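Local coordinates for protein 3-dehydroquinate dehydratase (Aquifex aeolicus, PDB 2EGZ) that catalyses the cis-dehydration of 3-dehydroquinate to 3-dehydroshikimate, the third step of the chorismate pathway, through a Schiff-base intermediate, at residues V27-V31 against D32-D36; T87-E90 against L91-G95; G176-S179 against R180-Y184; I204-E207 against E208-L212. All coordinates share one frame; numbering follows the deposited sequence.

Contact 1: residues V27-V31 against D32-D36; sequences VELRV and DQFSD
The backbone leaves strand 26-30 in a tight bend, where Q33 N bonds to R30 O at 2.8 Å and F34 N to V31 O at 3.1 Å. Beside this bend R30 grips D32 side-on. R30 NE reaches D32 OD1 at 2.9 Å, nearly straight and on the syn lone pair. R30 NH2 reaches D32 OD2 at 2.8 Å, tilted somewhat from the guanidinium plane. The two planes lie only 20° apart, so the salt bridge is nearly flat. Bends at chi2 and chi3 of R30 fold the arginine back over its own turn. Trading R30 for an alanine would probably cost D32 both prongs of its salt bridge, leaving OD1 with little more than a weak bond from R61 N. R30, predicted to bind 3-dehydroquinate, lies close to R61, which does, and to a bound tartrate. On the other flank the F34 ring folds back against V31. V31 CA sits over one ring face, a CH-pi contact 4.1 Å from the centroid. L29 CB approaches F34 CZ obliquely. Around the bend, L29 and F34 pack on helix 39-51, while R30 touches P6 of strand 2-7 and T59 of strand 55-59.

Contact 2: residues T87-E90 against L91-G95; sequences TDIE and LSSRG
E90, the last residue of strand 86-90, turns both its backbone carbonyl and its carboxylate to S93, and a type I beta turn runs from E90 to S93. L91 comes first after the strand, and its side chain packs on L97 of helix 94-107 and I113 of strand 110-117. S92 follows at the outer corner of the turn. Its OG comes within 3.5 Å of E90 CB, but its stronger polar partner is the carboxylate of E65. S93 closes the turn. S93 N bonds to E90 O at 3.0 Å with an N-H...O angle of 154°. S93 OG lies 3.0 Å from E90 OE1, a probable hydrogen bond, although its proton has another acceptor within reach. The glutamate can meet S93 because its chain bends at chi2 (74°), which brings the carboxylate round to the serine. S93 CB also meets I89 CD1 at 4.0 Å, an apolar touch beside the polar one. R94 then enters helix 94-107. L91 CD1 sits over the centre of one face of the R94 guanidinium, and R94 NH1 is in a salt bridge with E133. The turn thus starts the helical part of a beta-alpha-beta unit. The chemistry is that of a buried carboxylate with OE2 accepting from S62 N and OE1 probably bonded to S93 OG. Placed this way beside R61, a 3-dehydroquinate-binding residue, E90 probably helps to position that arginine and offset its charge.

Contact 3: residues G176-S179 against R180-Y184; sequences GKIS and RLAGY
R180 lies against the carbonyl of K177 across the first turn of a short helix. Its CB is 3.3 Å from K177 O, and CG passes the same oxygen at 3.6 Å. CD is already drawing off, 4.2 Å from K177 O. From CG to NE the chain is extended (chi2 -176°, chi3 -178°), which carries the guanidinium well clear of the helix. There NE makes a weak hydrogen bond to G202 O, and NH2 bonds to a tartrate that probably came from the crystallisation liquor. K177 O also takes the R180 backbone N at 3.0 Å. The next carbonyl is shared. I178 O accepts both A182 N, at 2.8 Å, and L181 N. I178 CG1 rests on A182 CB beside this pair. G183 N reaches S179 O at a poorer angle. S179 folds back on the preceding loop: its OG, set between its own backbone N and carbonyl carbon (chi1 75°), donates to G176 O at 2.6 Å in the carbonyl plane. G176 O takes S179 N as well, and S179 OG also meets S171 N. Replacing S179 with alanine would probably leave G176 O with the backbone N as its one remaining donor here and S171 N without its hydroxyl partner, so the loop could shift. The arrangement is a helix start with mixed i+3 and i+4 bonds, and it directs R180, a 3-dehydroquinate-binding residue, into the active site of this TIM-barrel enzyme.

Contact 4: residues I204-E207 against E208-L212; sequences IPLE and EMVEL
P205 O accepts M209 N at 3.1 Å, nearly straight, with an N-H...O angle of 162°. This bond opens helix 206-217, and P205 stands at its N-cap. One residue on, V210 N bonds to L206 O at 3.1 Å. The third bond, E211 N to E207 O, is long and weak. This is the start of the C-terminal helix of the TIM-barrel fold. Beside it the side chains pair off by spacing of three to five. The proline ring and E208 run side by side in the same direction, and E208 OE2 lies 3.5 Å from P205 CG. The extended chain of E208 beyond CG (chi2 177°) carries its carboxylate alongside the ring. E207 goes to another side of the helix and pairs with K22 in a salt bridge. L206 and V210 meet through L206 CD1 and V210 CG2, 4.0 Å apart, and both also lie on I3 of strand 2-7. The same V210 CG2 methyl lies 3.2 Å from L206 O. I204, still in the loop, points into the helix start. Its CG2 meets E208 CB at 4.1 Å. M209 crosses I204 at about a right angle, and both pack against R180, so the helix start backs a substrate-binding arginine. The M209 chain bends at chi2 and chi3, bringing its end round to the isoleucine: M209 CE stops 3.9 Å from I204 CD1.

How the contacts relate
The four contacts follow one another along the chain of a single TIM-barrel domain. Contacts 1 and 2 lie at the ends of strands 26-30 and 86-90 of the same parallel sheet, with centres about 16 Å apart. Where they approach, the carboxylates of E28 and D88, two like charges, come close. Contacts 3 and 4 have centres about 12 Å apart, and there helices 179-182 and 206-217 pack together; M209 CE touches R180 O. Contacts 2 and 3 sit on opposite sides of the chain's centre, their own centres about 24 Å apart. Contacts 1 and 3 also lie on opposite sides, about 25 Å apart between centres, and bring R30 and R180 to a site that also holds R61, H116 and K142.

Contact 1: residues V27-V31 against D32-D36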
# COMPACT_ATOMS: atom_id res chain seq x y z
N VAL B 27 0.07 -26.60 -0.21
CA VAL B 27 0.63 -26.08 -1.45
C VAL B 27 -0.03 -24.72 -1.63
O VAL B 27 -1.26 -24.60 -1.62
CB VAL B 27 0.29 -26.96 -2.69
CG1 VAL B 27 0.56 -26.17 -3.97
CG2 VAL B 27 1.16 -28.21 -2.69
N GLU B 28 0.78 -23.68 -1.75
CA GLU B 28 0.23 -22.35 -1.96
C GLU B 28 0.23 -22.06 -3.46
O GLU B 28 1.30 -21.99 -4.07
CB GLU B 28 1.05 -21.27 -1.25
CG GLU B 28 0.59 -19.86 -1.61
CD GLU B 28 1.40 -18.77 -0.92
OE1 GLU B 28 2.63 -18.91 -0.85
OE2 GLU B 28 0.80 -17.77 -0.47
N LEU B 29 -0.95 -21.91 -4.04
CA LEU B 29 -1.02 -21.61 -5.46
C LEU B 29 -0.83 -20.12 -5.63
O LEU B 29 -1.68 -19.32 -5.24
CB LEU B 29 -2.37 -22.03 -6.05
CG LEU B 29 -2.61 -23.52 -6.33
CD1 LEU B 29 -2.55 -24.31 -5.04
CD2 LEU B 29 -3.97 -23.70 -7.00
N ARG B 30 0.32 -19.73 -6.19
CA ARG B 30 0.60 -18.32 -6.43
C ARG B 30 0.05 -18.03 -7.82
O ARG B 30 0.79 -18.03 -8.81
CB ARG B 30 2.11 -18.07 -6.38
CG ARG B 30 2.70 -18.05 -4.97
CD ARG B 30 2.13 -16.89 -4.16
NE ARG B 30 2.44 -15.61 -4.78
CZ ARG B 30 3.56 -14.92 -4.58
NH1 ARG B 30 4.49 -15.39 -3.76
NH2 ARG B 30 3.76 -13.78 -5.22
N VAL B 31 -1.26 -17.80 -7.88
CA VAL B 31 -1.93 -17.54 -9.14
C VAL B 31 -1.38 -16.33 -9.88
O VAL B 31 -1.53 -16.22 -11.10
CB VAL B 31 -3.44 -17.36 -8.92
CG1 VAL B 31 -4.16 -17.21 -10.26
CG2 VAL B 31 -4.00 -18.55 -8.15
N ASP B 32 -0.72 -15.42 -9.16
CA ASP B 32 -0.14 -14.25 -9.80
C ASP B 32 1.05 -14.65 -10.68
O ASP B 32 1.51 -13.87 -11.52
CB ASP B 32 0.32 -13.24 -8.75
CG ASP B 32 1.17 -13.87 -7.67
OD1 ASP B 32 0.64 -14.69 -6.90
OD2 ASP B 32 2.38 -13.55 -7.60
N GLN B 33 1.53 -15.87 -10.48
CA GLN B 33 2.67 -16.39 -11.24
C GLN B 33 2.21 -17.41 -12.29
O GLN B 33 3.04 -18.07 -12.93
CB GLN B 33 3.68 -17.03 -10.29
CG GLN B 33 4.23 -16.06 -9.25
CD GLN B 33 5.47 -15.33 -9.72
OE1 GLN B 33 5.51 -14.79 -10.83
NE2 GLN B 33 6.50 -15.30 -8.87
N PHE B 34 0.90 -17.54 -12.44
CA PHE B 34 0.31 -18.47 -13.40
C PHE B 34 0.24 -17.85 -14.79
O PHE B 34 -0.04 -16.66 -14.93
CB PHE B 34 -1.11 -18.85 -12.96
CG PHE B 34 -1.18 -20.02 -12.00
CD1 PHE B 34 -0.22 -20.18 -11.00
CD2 PHE B 34 -2.23 -20.93 -12.07
CE1 PHE B 34 -0.31 -21.23 -10.09
CE2 PHE B 34 -2.33 -21.99 -11.17
CZ PHE B 34 -1.37 -22.14 -10.18
N SER B 35 0.48 -18.67 -15.81
CA SER B 35 0.42 -18.21 -17.19
C SER B 35 -1.02 -18.33 -17.70
O SER B 35 -1.31 -18.01 -18.85
CB SER B 35 1.36 -19.04 -18.06
N ASP B 36 -1.90 -18.80 -16.83
CA ASP B 36 -3.31 -18.99 -17.15
C ASP B 36 -4.09 -18.76 -15.85
O ASP B 36 -3.83 -19.42 -14.85
CB ASP B 36 -3.55 -20.42 -17.64
CG ASP B 36 -4.96 -20.64 -18.13
OD1 ASP B 36 -5.91 -20.09 -17.54
OD2 ASP B 36 -5.13 -21.40 -19.12

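Contact 2: residues T87-E90 against L91-G95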
# COMPACT_ATOMS: atom_id res chain seq x y z
N THR B 87 -7.30 -18.85 2.07
CA THR B 87 -7.25 -17.82 1.04
C THR B 87 -6.39 -16.73 1.66
O THR B 87 -6.64 -16.30 2.79
CB THR B 87 -8.63 -17.24 0.68
OG1 THR B 87 -9.39 -18.21 -0.05
CG2 THR B 87 -8.46 -15.98 -0.17
N ASP B 88 -5.35 -16.30 0.94
CA ASP B 88 -4.46 -15.26 1.43
C ASP B 88 -4.78 -13.97 0.68
O ASP B 88 -4.61 -13.90 -0.54
CB ASP B 88 -3.00 -15.65 1.20
CG ASP B 88 -2.01 -14.61 1.71
OD1 ASP B 88 -2.29 -13.40 1.58
OD2 ASP B 88 -0.93 -14.99 2.22
N ILE B 89 -5.26 -12.96 1.40
CA ILE B 89 -5.57 -11.67 0.80
C ILE B 89 -4.72 -10.63 1.53
O ILE B 89 -4.48 -10.76 2.73
CB ILE B 89 -7.08 -11.33 0.95
CG1 ILE B 89 -7.40 -10.01 0.25
CG2 ILE B 89 -7.46 -11.27 2.41
CD1 ILE B 89 -7.18 -10.03 -1.25
N GLU B 90 -4.26 -9.61 0.82
CA GLU B 90 -3.43 -8.58 1.45
C GLU B 90 -4.28 -7.64 2.29
O GLU B 90 -5.41 -7.29 1.91
CB GLU B 90 -2.69 -7.74 0.40
CG GLU B 90 -1.85 -8.52 -0.61
CD GLU B 90 -2.69 -9.24 -1.65
OE1 GLU B 90 -3.84 -8.80 -1.91
OE2 GLU B 90 -2.20 -10.24 -2.21
N LEU B 91 -3.75 -7.24 3.44
CA LEU B 91 -4.46 -6.32 4.32
C LEU B 91 -4.70 -5.03 3.55
O LEU B 91 -5.70 -4.34 3.76
CB LEU B 91 -3.63 -6.02 5.58
CG LEU B 91 -4.15 -4.98 6.57
CD1 LEU B 91 -5.50 -5.40 7.13
CD2 LEU B 91 -3.14 -4.81 7.70
N SER B 92 -3.78 -4.71 2.64
CA SER B 92 -3.87 -3.49 1.84
C SER B 92 -5.01 -3.50 0.82
O SER B 92 -5.37 -2.45 0.29
CB SER B 92 -2.53 -3.22 1.15
OG SER B 92 -2.14 -4.29 0.32
N SER B 93 -5.56 -4.68 0.53
CA SER B 93 -6.68 -4.79 -0.41
C SER B 93 -7.97 -4.71 0.41
O SER B 93 -8.79 -5.63 0.40
CB SER B 93 -6.62 -6.12 -1.17
OG SER B 93 -5.42 -6.24 -1.92
N ARG B 94 -8.12 -3.60 1.12
CA ARG B 94 -9.27 -3.37 1.99
C ARG B 94 -10.64 -3.66 1.41
O ARG B 94 -11.52 -4.16 2.11
CB ARG B 94 -9.23 -1.92 2.49
CG ARG B 94 -7.95 -1.56 3.24
CD ARG B 94 -7.94 -2.11 4.65
NE ARG B 94 -6.69 -1.82 5.34
CZ ARG B 94 -6.52 -1.88 6.66
NH1 ARG B 94 -7.53 -2.21 7.44
NH2 ARG B 94 -5.34 -1.59 7.19
N GLY B 95 -10.83 -3.35 0.13
CA GLY B 95 -12.12 -3.58 -0.50
C GLY B 95 -12.59 -5.02 -0.63
O GLY B 95 -13.77 -5.27 -0.89

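Contact 3: residues G176-S179 against R180-Y184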
# COMPACT_ATOMS: atom_id res chain seq x y z
N GLY B 176 16.93 -13.52 8.72
CA GLY B 176 15.72 -14.13 9.26
C GLY B 176 15.48 -15.61 9.10
O GLY B 176 14.46 -16.12 9.55
N LYS B 177 16.42 -16.33 8.48
CA LYS B 177 16.24 -17.76 8.26
C LYS B 177 15.76 -18.51 9.50
O LYS B 177 14.86 -19.35 9.42
CB LYS B 177 17.56 -18.38 7.76
CG LYS B 177 17.40 -19.78 7.18
CD LYS B 177 18.68 -20.25 6.49
CE LYS B 177 18.45 -21.57 5.77
NZ LYS B 177 19.70 -22.05 5.10
N ILE B 178 16.35 -18.20 10.65
CA ILE B 178 15.97 -18.86 11.89
C ILE B 178 14.49 -18.66 12.24
O ILE B 178 13.89 -19.51 12.91
CB ILE B 178 16.84 -18.35 13.07
CG1 ILE B 178 16.53 -19.14 14.35
CG2 ILE B 178 16.61 -16.87 13.30
CD1 ILE B 178 16.72 -20.63 14.21
N SER B 179 13.89 -17.56 11.79
CA SER B 179 12.48 -17.29 12.08
C SER B 179 11.57 -18.33 11.43
O SER B 179 10.44 -18.55 11.88
CB SER B 179 12.08 -15.90 11.59
OG SER B 179 11.94 -15.87 10.18
N ARG B 180 12.04 -18.96 10.37
CA ARG B 180 11.23 -19.96 9.67
C ARG B 180 11.06 -21.22 10.51
O ARG B 180 10.09 -21.96 10.35
CB ARG B 180 11.87 -20.28 8.32
CG ARG B 180 11.92 -19.06 7.40
CD ARG B 180 12.46 -19.41 6.02
NE ARG B 180 12.54 -18.23 5.17
CZ ARG B 180 11.52 -17.73 4.47
NH1 ARG B 180 10.33 -18.31 4.51
NH2 ARG B 180 11.70 -16.64 3.74
N LEU B 181 12.00 -21.45 11.43
CA LEU B 181 11.93 -22.61 12.31
C LEU B 181 11.43 -22.22 13.70
O LEU B 181 10.57 -22.89 14.26
CB LEU B 181 13.32 -23.25 12.43
CG LEU B 181 13.44 -24.38 13.46
CD1 LEU B 181 12.48 -25.51 13.09
CD2 LEU B 181 14.86 -24.89 13.51
N ALA B 182 11.97 -21.12 14.23
CA ALA B 182 11.63 -20.66 15.57
C ALA B 182 10.28 -19.95 15.71
O ALA B 182 9.77 -19.79 16.82
CB ALA B 182 12.74 -19.75 16.10
N GLY B 183 9.72 -19.52 14.58
CA GLY B 183 8.44 -18.83 14.62
C GLY B 183 7.35 -19.58 15.36
O GLY B 183 6.51 -18.97 16.01
N TYR B 184 7.37 -20.91 15.26
CA TYR B 184 6.38 -21.76 15.92
C TYR B 184 6.21 -21.46 17.41
O TYR B 184 5.09 -21.40 17.93
CB TYR B 184 6.77 -23.23 15.75
CG TYR B 184 5.75 -24.20 16.30
CD1 TYR B 184 4.44 -24.21 15.83
CD2 TYR B 184 6.11 -25.13 17.28
CE1 TYR B 184 3.50 -25.11 16.33
CE2 TYR B 184 5.17 -26.04 17.78
CZ TYR B 184 3.88 -26.03 17.30
OH TYR B 184 2.94 -26.92 17.79

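Contact 4: residues I204-E207 against E208-L212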
# COMPACT_ATOMS: atom_id res chain seq x y z
N ILE B 204 14.44 -22.13 2.95
CA ILE B 204 14.78 -23.45 3.46
C ILE B 204 14.03 -24.50 2.65
O ILE B 204 12.83 -24.39 2.46
CB ILE B 204 14.39 -23.60 4.94
CG1 ILE B 204 15.17 -22.60 5.79
CG2 ILE B 204 14.64 -25.03 5.40
CD1 ILE B 204 14.86 -22.69 7.27
N PRO B 205 14.75 -25.52 2.16
CA PRO B 205 14.11 -26.59 1.37
C PRO B 205 13.11 -27.40 2.19
O PRO B 205 13.32 -27.67 3.37
CB PRO B 205 15.30 -27.43 0.91
CG PRO B 205 16.41 -26.42 0.80
CD PRO B 205 16.22 -25.61 2.07
N LEU B 206 12.02 -27.80 1.54
CA LEU B 206 10.97 -28.58 2.18
C LEU B 206 11.50 -29.79 2.96
O LEU B 206 11.12 -30.00 4.11
CB LEU B 206 9.97 -29.05 1.12
CG LEU B 206 8.91 -30.07 1.53
CD1 LEU B 206 8.09 -29.56 2.70
CD2 LEU B 206 8.01 -30.35 0.34
N GLU B 207 12.36 -30.58 2.34
CA GLU B 207 12.90 -31.76 3.00
C GLU B 207 13.61 -31.43 4.30
O GLU B 207 13.47 -32.14 5.29
CB GLU B 207 13.87 -32.51 2.07
CG GLU B 207 13.21 -33.13 0.85
CD GLU B 207 14.17 -33.98 0.05
OE1 GLU B 207 15.22 -33.45 -0.39
OE2 GLU B 207 13.88 -35.18 -0.15
N GLU B 208 14.38 -30.35 4.29
CA GLU B 208 15.11 -29.94 5.48
C GLU B 208 14.18 -29.48 6.60
O GLU B 208 14.38 -29.83 7.76
CB GLU B 208 16.12 -28.83 5.13
CG GLU B 208 17.31 -29.33 4.32
CD GLU B 208 18.27 -28.22 3.93
OE1 GLU B 208 18.57 -27.36 4.78
OE2 GLU B 208 18.73 -28.21 2.76
N MET B 209 13.15 -28.71 6.26
CA MET B 209 12.22 -28.22 7.27
C MET B 209 11.45 -29.37 7.92
O MET B 209 11.12 -29.32 9.10
CB MET B 209 11.24 -27.22 6.67
CG MET B 209 10.30 -26.59 7.69
SD MET B 209 11.16 -25.67 9.01
CE MET B 209 11.36 -24.11 8.20
N VAL B 210 11.16 -30.41 7.14
CA VAL B 210 10.44 -31.55 7.68
C VAL B 210 11.26 -32.21 8.79
O VAL B 210 10.74 -32.53 9.86
CB VAL B 210 10.15 -32.59 6.57
CG1 VAL B 210 9.67 -33.90 7.18
CG2 VAL B 210 9.10 -32.03 5.62
N GLU B 211 12.55 -32.39 8.54
CA GLU B 211 13.41 -33.01 9.52
C GLU B 211 13.64 -32.09 10.72
O GLU B 211 13.76 -32.56 11.85
CB GLU B 211 14.75 -33.38 8.89
CG GLU B 211 15.56 -34.35 9.74
CD GLU B 211 14.78 -35.60 10.10
OE1 GLU B 211 14.30 -36.29 9.17
OE2 GLU B 211 14.64 -35.89 11.31
N LEU B 212 13.69 -30.78 10.48
CA LEU B 212 13.89 -29.82 11.57
C LEU B 212 12.67 -29.76 12.48
O LEU B 212 12.80 -29.66 13.70
CB LEU B 212 14.17 -28.42 11.01
CG LEU B 212 15.48 -28.25 10.22
CD1 LEU B 212 15.51 -26.88 9.56
CD2 LEU B 212 16.66 -28.42 11.15